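Local structure of glycinin A3B4 subunit (Glycine max, 2D5F) at residues Val162-Pro174 / Leu227-Thr239. The protein serves as a seed storage globulin of the 11S type, a two-cupin subunit that assembles into hexamers in soybean. Numbering follows the deposited sequence.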
ATOM      1  N   VAL B 162     -28.511  12.777   9.886  1.00 21.70           N
ATOM      2  CA  VAL B 162     -28.056  14.048   9.337  1.00 27.28           C
ATOM      3  C   VAL B 162     -27.843  15.036  10.482  1.00 26.55           C
ATOM      4  O   VAL B 162     -28.783  15.388  11.201  1.00 21.57           O
ATOM      5  CB  VAL B 162     -29.078  14.654   8.346  1.00 28.91           C
ATOM      6  CG1 VAL B 162     -28.483  15.911   7.694  1.00 28.91           C
ATOM      7  CG2 VAL B 162     -29.438  13.637   7.279  1.00 29.10           C
ATOM      8  N   PHE B 163     -26.599  15.464  10.666  1.00 22.76           N
ATOM      9  CA  PHE B 163     -26.268  16.416  11.716  1.00 21.24           C
ATOM     10  C   PHE B 163     -26.226  17.817  11.112  1.00 22.14           C
ATOM     11  O   PHE B 163     -25.297  18.146  10.374  1.00 19.69           O
ATOM     12  CB  PHE B 163     -24.905  16.086  12.344  1.00 17.91           C
ATOM     13  CG  PHE B 163     -24.873  14.784  13.103  1.00 16.55           C
ATOM     14  CD1 PHE B 163     -24.915  13.563  12.429  1.00 18.81           C
ATOM     15  CD2 PHE B 163     -24.815  14.780  14.494  1.00 16.40           C
ATOM     16  CE1 PHE B 163     -24.901  12.356  13.134  1.00 20.80           C
ATOM     17  CE2 PHE B 163     -24.800  13.579  15.209  1.00 20.88           C
ATOM     18  CZ  PHE B 163     -24.843  12.364  14.529  1.00 16.85           C
ATOM     19  N   TYR B 164     -27.229  18.642  11.404  1.00 20.98           N
ATOM     20  CA  TYR B 164     -27.232  19.995  10.859  1.00 22.30           C
ATOM     21  C   TYR B 164     -26.464  20.948  11.756  1.00 20.11           C
ATOM     22  O   TYR B 164     -26.594  20.910  12.980  1.00 24.85           O
ATOM     23  CB  TYR B 164     -28.664  20.517  10.652  1.00 21.80           C
ATOM     24  CG  TYR B 164     -29.270  20.091   9.335  1.00 23.44           C
ATOM     25  CD1 TYR B 164     -30.095  18.968   9.250  1.00 18.89           C
ATOM     26  CD2 TYR B 164     -28.960  20.774   8.155  1.00 18.78           C
ATOM     27  CE1 TYR B 164     -30.594  18.532   8.017  1.00 21.86           C
ATOM     28  CE2 TYR B 164     -29.447  20.348   6.927  1.00 16.20           C
ATOM     29  CZ  TYR B 164     -30.259  19.228   6.862  1.00 17.22           C
ATOM     30  OH  TYR B 164     -30.714  18.800   5.637  1.00 20.41           O
ATOM     31  N   LEU B 165     -25.642  21.787  11.137  1.00 16.17           N
ATOM     32  CA  LEU B 165     -24.863  22.769  11.871  1.00 20.96           C
ATOM     33  C   LEU B 165     -25.659  24.065  12.016  1.00 20.31           C
ATOM     34  O   LEU B 165     -25.322  24.926  12.828  1.00 24.96           O
ATOM     35  CB  LEU B 165     -23.548  23.045  11.137  1.00 24.07           C
ATOM     36  CG  LEU B 165     -22.473  21.964  11.268  1.00 23.37           C
ATOM     37  CD1 LEU B 165     -21.450  22.107  10.169  1.00 20.49           C
ATOM     38  CD2 LEU B 165     -21.823  22.074  12.632  1.00 16.75           C
ATOM     39  N   ALA B 166     -26.717  24.201  11.223  1.00 24.46           N
ATOM     40  CA  ALA B 166     -27.546  25.403  11.264  1.00 26.41           C
ATOM     41  C   ALA B 166     -29.001  25.118  10.934  1.00 25.23           C
ATOM     42  O   ALA B 166     -29.339  24.056  10.411  1.00 27.51           O
ATOM     43  CB  ALA B 166     -27.000  26.451  10.293  1.00 24.50           C
ATOM     44  N   GLY B 167     -29.857  26.084  11.246  1.00 25.96           N
ATOM     45  CA  GLY B 167     -31.273  25.957  10.969  1.00 26.42           C
ATOM     46  C   GLY B 167     -32.053  25.115  11.958  1.00 28.84           C
ATOM     47  O   GLY B 167     -31.524  24.639  12.963  1.00 28.56           O
ATOM     48  N   ASN B 168     -33.338  24.958  11.666  1.00 26.46           N
ATOM     49  CA  ASN B 168     -34.239  24.153  12.472  1.00 29.27           C
ATOM     50  C   ASN B 168     -34.885  23.194  11.481  1.00 32.08           C
ATOM     51  O   ASN B 168     -35.968  23.456  10.949  1.00 27.53           O
ATOM     52  CB  ASN B 168     -35.302  25.024  13.128  1.00 30.12           C
ATOM     53  CG  ASN B 168     -36.355  24.206  13.825  1.00 39.17           C
ATOM     54  OD1 ASN B 168     -36.041  23.230  14.507  1.00 34.78           O
ATOM     55  ND2 ASN B 168     -37.616  24.595  13.663  1.00 48.18           N
ATOM     56  N   PRO B 169     -34.219  22.060  11.221  1.00 30.82           N
ATOM     57  CA  PRO B 169     -34.713  21.057  10.277  1.00 25.58           C
ATOM     58  C   PRO B 169     -35.810  20.146  10.779  1.00 26.31           C
ATOM     59  O   PRO B 169     -36.040  20.027  11.976  1.00 30.96           O
ATOM     60  CB  PRO B 169     -33.455  20.266   9.952  1.00 34.09           C
ATOM     61  CG  PRO B 169     -32.785  20.198  11.313  1.00 25.46           C
ATOM     62  CD  PRO B 169     -32.927  21.642  11.806  1.00 23.07           C
ATOM     63  N   ASP B 170     -36.491  19.510   9.836  1.00 25.74           N
ATOM     64  CA  ASP B 170     -37.512  18.523  10.149  1.00 25.81           C
ATOM     65  C   ASP B 170     -36.768  17.203   9.908  1.00 33.73           C
ATOM     66  O   ASP B 170     -35.759  17.182   9.195  1.00 25.61           O
ATOM     67  CB  ASP B 170     -38.693  18.632   9.183  1.00 23.84           C
ATOM     68  CG  ASP B 170     -39.686  19.719   9.580  1.00 33.32           C
ATOM     69  OD1 ASP B 170     -40.646  19.938   8.815  1.00 30.64           O
ATOM     70  OD2 ASP B 170     -39.515  20.342  10.651  1.00 27.60           O
ATOM     71  N   ILE B 171     -37.251  16.112  10.494  1.00 32.94           N
ATOM     72  CA  ILE B 171     -36.609  14.811  10.313  1.00 32.46           C
ATOM     73  C   ILE B 171     -36.707  14.402   8.846  1.00 31.43           C
ATOM     74  O   ILE B 171     -37.781  14.479   8.244  1.00 28.98           O
ATOM     75  CB  ILE B 171     -37.296  13.731  11.173  1.00 38.34           C
ATOM     76  CG1 ILE B 171     -37.269  14.144  12.645  1.00 40.86           C
ATOM     77  CG2 ILE B 171     -36.583  12.390  10.998  1.00 38.92           C
ATOM     78  CD1 ILE B 171     -35.879  14.221  13.234  1.00 52.01           C
ATOM     79  N   GLU B 172     -35.593  13.968   8.264  1.00 23.90           N
ATOM     80  CA  GLU B 172     -35.599  13.565   6.861  1.00 24.11           C
ATOM     81  C   GLU B 172     -35.859  12.073   6.702  1.00 22.43           C
ATOM     82  O   GLU B 172     -36.356  11.626   5.667  1.00 26.63           O
ATOM     83  CB  GLU B 172     -34.276  13.959   6.195  1.00 27.38           C
ATOM     84  CG  GLU B 172     -34.056  15.456   6.218  1.00 24.54           C
ATOM     85  CD  GLU B 172     -32.728  15.893   5.634  1.00 24.84           C
ATOM     86  OE1 GLU B 172     -32.396  17.083   5.787  1.00 25.67           O
ATOM     87  OE2 GLU B 172     -32.022  15.066   5.020  1.00 28.07           O
ATOM     88  N   HIS B 173     -35.526  11.307   7.734  1.00 27.03           N
ATOM     89  CA  HIS B 173     -35.736   9.867   7.720  1.00 26.40           C
ATOM     90  C   HIS B 173     -36.541   9.533   8.963  1.00 28.87           C
ATOM     91  O   HIS B 173     -36.003   9.058   9.961  1.00 31.81           O
ATOM     92  CB  HIS B 173     -34.389   9.132   7.713  1.00 24.95           C
ATOM     93  CG  HIS B 173     -33.467   9.596   6.628  1.00 20.25           C
ATOM     94  ND1 HIS B 173     -32.616  10.669   6.784  1.00 30.82           N
ATOM     95  CD2 HIS B 173     -33.314   9.176   5.350  1.00 16.21           C
ATOM     96  CE1 HIS B 173     -31.979  10.894   5.646  1.00 21.54           C
ATOM     97  NE2 HIS B 173     -32.387  10.002   4.759  1.00 22.67           N
ATOM     98  N   PRO B 174     -37.858   9.792   8.911  1.00 29.46           N
ATOM     99  CA  PRO B 174     -38.792   9.547  10.011  1.00 29.99           C
ATOM    100  C   PRO B 174     -38.840   8.112  10.504  1.00 32.26           C
ATOM    101  O   PRO B 174     -39.076   7.866  11.688  1.00 33.23           O
ATOM    102  CB  PRO B 174     -40.126  10.017   9.436  1.00 28.68           C
ATOM    103  CG  PRO B 174     -39.984   9.732   7.986  1.00 26.44           C
ATOM    104  CD  PRO B 174     -38.585  10.220   7.703  1.00 18.51           C
ATOM    105  N   LEU B 227     -27.227  31.539  16.745  1.00 27.28           N
ATOM    106  CA  LEU B 227     -26.523  30.339  16.310  1.00 33.19           C
ATOM    107  C   LEU B 227     -27.335  29.092  16.623  1.00 28.52           C
ATOM    108  O   LEU B 227     -27.085  28.026  16.063  1.00 33.61           O
ATOM    109  CB  LEU B 227     -25.157  30.243  16.991  1.00 26.14           C
ATOM    110  CG  LEU B 227     -24.087  31.209  16.482  1.00 25.34           C
ATOM    111  CD1 LEU B 227     -22.779  30.948  17.223  1.00 26.37           C
ATOM    112  CD2 LEU B 227     -23.890  31.024  14.983  1.00 26.15           C
ATOM    113  N   ARG B 228     -28.315  29.236  17.513  1.00 29.17           N
ATOM    114  CA  ARG B 228     -29.172  28.127  17.913  1.00 27.62           C
ATOM    115  C   ARG B 228     -30.448  28.044  17.072  1.00 28.59           C
ATOM    116  O   ARG B 228     -31.245  27.125  17.242  1.00 27.45           O
ATOM    117  CB  ARG B 228     -29.536  28.258  19.398  1.00 28.23           C
ATOM    118  CG  ARG B 228     -28.326  28.380  20.316  1.00 34.97           C
ATOM    119  CD  ARG B 228     -28.711  28.577  21.781  1.00 34.05           C
ATOM    120  NE  ARG B 228     -29.310  27.381  22.367  1.00 38.23           N
ATOM    121  CZ  ARG B 228     -30.588  27.270  22.709  1.00 40.89           C
ATOM    122  NH1 ARG B 228     -31.039  26.138  23.232  1.00 49.06           N
ATOM    123  NH2 ARG B 228     -31.418  28.290  22.533  1.00 41.21           N
ATOM    124  N   SER B 229     -30.630  28.998  16.163  1.00 26.82           N
ATOM    125  CA  SER B 229     -31.810  29.035  15.292  1.00 32.02           C
ATOM    126  C   SER B 229     -33.114  28.883  16.078  1.00 32.50           C
ATOM    127  O   SER B 229     -33.969  28.076  15.722  1.00 36.21           O
ATOM    128  CB  SER B 229     -31.727  27.916  14.250  1.00 31.49           C
ATOM    129  OG  SER B 229     -30.504  27.967  13.546  1.00 30.71           O
ATOM    130  N   PRO B 230     -33.293  29.679  17.142  1.00 37.32           N
ATOM    131  CA  PRO B 230     -34.507  29.597  17.961  1.00 43.49           C
ATOM    132  C   PRO B 230     -35.846  29.938  17.293  1.00 44.48           C
ATOM    133  O   PRO B 230     -36.859  29.310  17.599  1.00 51.37           O
ATOM    134  CB  PRO B 230     -34.188  30.528  19.128  1.00 44.19           C
ATOM    135  CG  PRO B 230     -33.351  31.589  18.478  1.00 41.71           C
ATOM    136  CD  PRO B 230     -32.420  30.772  17.607  1.00 37.65           C
ATOM    137  N   ASP B 231     -35.863  30.910  16.386  1.00 42.45           N
ATOM    138  CA  ASP B 231     -37.117  31.306  15.738  1.00 42.12           C
ATOM    139  C   ASP B 231     -37.196  30.969  14.247  1.00 46.84           C
ATOM    140  O   ASP B 231     -38.159  31.335  13.565  1.00 41.32           O
ATOM    141  CB  ASP B 231     -37.332  32.810  15.918  1.00 45.82           C
ATOM    142  CG  ASP B 231     -37.093  33.266  17.345  1.00 44.85           C
ATOM    143  OD1 ASP B 231     -37.744  32.727  18.263  1.00 43.45           O
ATOM    144  OD2 ASP B 231     -36.248  34.162  17.548  1.00 49.22           O
ATOM    145  N   ASP B 232     -36.188  30.263  13.750  1.00 42.61           N
ATOM    146  CA  ASP B 232     -36.123  29.892  12.343  1.00 34.10           C
ATOM    147  C   ASP B 232     -37.193  28.875  11.968  1.00 32.12           C
ATOM    148  O   ASP B 232     -37.269  27.801  12.564  1.00 38.50           O
ATOM    149  CB  ASP B 232     -34.745  29.309  12.035  1.00 32.07           C
ATOM    150  CG  ASP B 232     -34.444  29.287  10.563  1.00 30.43           C
ATOM    151  OD1 ASP B 232     -35.402  29.204   9.768  1.00 27.67           O
ATOM    152  OD2 ASP B 232     -33.249  29.346  10.207  1.00 34.07           O
ATOM    153  N   GLU B 233     -38.005  29.203  10.968  1.00 30.67           N
ATOM    154  CA  GLU B 233     -39.070  28.312  10.520  1.00 30.10           C
ATOM    155  C   GLU B 233     -38.918  27.947   9.047  1.00 27.40           C
ATOM    156  O   GLU B 233     -39.840  27.415   8.435  1.00 31.27           O
ATOM    157  CB  GLU B 233     -40.435  28.977  10.738  1.00 38.14           C
ATOM    158  CG  GLU B 233     -40.655  29.492  12.155  1.00 46.83           C
ATOM    159  CD  GLU B 233     -40.649  28.387  13.200  1.00 51.91           C
ATOM    160  OE1 GLU B 233     -40.576  28.707  14.407  1.00 60.82           O
ATOM    161  OE2 GLU B 233     -40.724  27.197  12.824  1.00 57.95           O
ATOM    162  N   ARG B 234     -37.748  28.224   8.482  1.00 30.26           N
ATOM    163  CA  ARG B 234     -37.489  27.942   7.074  1.00 26.84           C
ATOM    164  C   ARG B 234     -37.144  26.479   6.780  1.00 29.45           C
ATOM    165  O   ARG B 234     -37.314  26.008   5.653  1.00 20.53           O
ATOM    166  CB  ARG B 234     -36.353  28.837   6.574  1.00 30.26           C
ATOM    167  CG  ARG B 234     -36.609  30.331   6.722  1.00 23.38           C
ATOM    168  CD  ARG B 234     -35.356  31.117   6.379  1.00 28.94           C
ATOM    169  NE  ARG B 234     -34.269  30.803   7.302  1.00 32.48           N
ATOM    170  CZ  ARG B 234     -32.992  31.103   7.087  1.00 35.47           C
ATOM    171  NH1 ARG B 234     -32.634  31.731   5.973  1.00 28.10           N
ATOM    172  NH2 ARG B 234     -32.070  30.764   7.983  1.00 27.45           N
ATOM    173  N   LYS B 235     -36.669  25.773   7.804  1.00 28.27           N
ATOM    174  CA  LYS B 235     -36.259  24.372   7.691  1.00 33.44           C
ATOM    175  C   LYS B 235     -34.890  24.271   7.008  1.00 31.15           C
ATOM    176  O   LYS B 235     -34.260  25.299   6.746  1.00 28.11           O
ATOM    177  CB  LYS B 235     -37.327  23.545   6.959  1.00 34.14           C
ATOM    178  CG  LYS B 235     -38.666  23.538   7.715  1.00 41.08           C
ATOM    179  CD  LYS B 235     -39.715  22.647   7.064  1.00 43.31           C
ATOM    180  CE  LYS B 235     -41.100  22.899   7.660  1.00 40.17           C
ATOM    181  NZ  LYS B 235     -41.119  22.782   9.150  1.00 43.59           N
ATOM    182  N   GLN B 236     -34.441  23.046   6.725  1.00 31.34           N
ATOM    183  CA  GLN B 236     -33.110  22.788   6.146  1.00 25.70           C
ATOM    184  C   GLN B 236     -32.701  23.356   4.782  1.00 27.06           C
ATOM    185  O   GLN B 236     -31.512  23.375   4.452  1.00 25.80           O
ATOM    186  CB  GLN B 236     -32.834  21.279   6.153  1.00 22.65           C
ATOM    187  CG  GLN B 236     -33.938  20.443   5.560  1.00 28.30           C
ATOM    188  CD  GLN B 236     -34.810  19.807   6.624  1.00 33.19           C
ATOM    189  OE1 GLN B 236     -34.690  18.613   6.908  1.00 30.72           O
ATOM    190  NE2 GLN B 236     -35.684  20.604   7.227  1.00 21.02           N
ATOM    191  N   ILE B 237     -33.661  23.777   3.970  1.00 22.46           N
ATOM    192  CA  ILE B 237     -33.332  24.371   2.678  1.00 25.15           C
ATOM    193  C   ILE B 237     -34.014  25.732   2.653  1.00 26.90           C
ATOM    194  O   ILE B 237     -35.242  25.827   2.700  1.00 29.74           O
ATOM    195  CB  ILE B 237     -33.831  23.525   1.487  1.00 26.53           C
ATOM    196  CG1 ILE B 237     -33.144  22.156   1.488  1.00 30.27           C
ATOM    197  CG2 ILE B 237     -33.517  24.240   0.179  1.00 27.42           C
ATOM    198  CD1 ILE B 237     -33.524  21.278   0.308  1.00 21.30           C
ATOM    199  N   VAL B 238     -33.208  26.782   2.596  1.00 21.74           N
ATOM    200  CA  VAL B 238     -33.733  28.135   2.604  1.00 30.22           C
ATOM    201  C   VAL B 238     -33.561  28.867   1.278  1.00 35.38           C
ATOM    202  O   VAL B 238     -32.770  28.461   0.421  1.00 34.11           O
ATOM    203  CB  VAL B 238     -33.046  28.959   3.698  1.00 25.94           C
ATOM    204  CG1 VAL B 238     -33.137  28.219   5.028  1.00 28.56           C
ATOM    205  CG2 VAL B 238     -31.593  29.219   3.319  1.00 22.17           C
ATOM    206  N   THR B 239     -34.314  29.952   1.119  1.00 28.53           N
ATOM    207  CA  THR B 239     -34.229  30.768  -0.079  1.00 30.16           C
ATOM    208  C   THR B 239     -33.385  31.988   0.267  1.00 32.85           C
ATOM    209  O   THR B 239     -33.669  32.690   1.239  1.00 32.69           O
ATOM    210  CB  THR B 239     -35.616  31.245  -0.544  1.00 29.31           C
ATOM    211  OG1 THR B 239     -36.421  30.112  -0.890  1.00 24.78           O
ATOM    212  CG2 THR B 239     -35.480  32.158  -1.752  1.00 29.42           C
TER
HETATM  213  O   HOH W   1     -37.560  25.394  10.564  1.00 28.93           O
HETATM  214  O   HOH W   2     -34.318  26.302   9.586  1.00 32.84           O
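Gly-167 and Ser-229 approach to 5.3 Å between CA atoms and Pro-169 and Lys-235 to 4.5 Å, where the loops that follow strand 163-164 and precede strand 237-239, both paired with strand 56-62, run close together. One water donates to Asn-168 O and Asp-232 O; another accepts from Asn-168 N and donates weakly to Lys-235 O, bridging the segments. A CA-H...O contact, Lys-235 CA to Asn-168 O at 3.4 Å, adds to this seam. Gly-167 N gives a weak bond to Ser-229 OG. Farther along, Lys-235, extended until a bend at chi4 (-54°), brings NZ to 2.9 Å from Asp-170 OD1, on the syn side but 32° out of the carboxylate plane. Gln-236 lies between Pro-169, Asp-170 and Glu-172, its CB packing obliquely against the phenol end of Tyr-164, whose OH bonds His-58 of the carbonate pocket. Asp-232 OD1 takes Arg-234 N in an Asx turn, while NE and NH2 of Arg-234 grip the carboxylate side-on. With an alanine in place of Asp-232 that two-nitrogen grip goes, and the guanidinium would probably be freer to turn and the Asx turn less firmly set. Water-bridged backbone and the Asp-170 to Lys-235 charge pair thus join the loops, and Arg-234, bonded to Asn-469 of the second subunit, probably helps hold them at that interface.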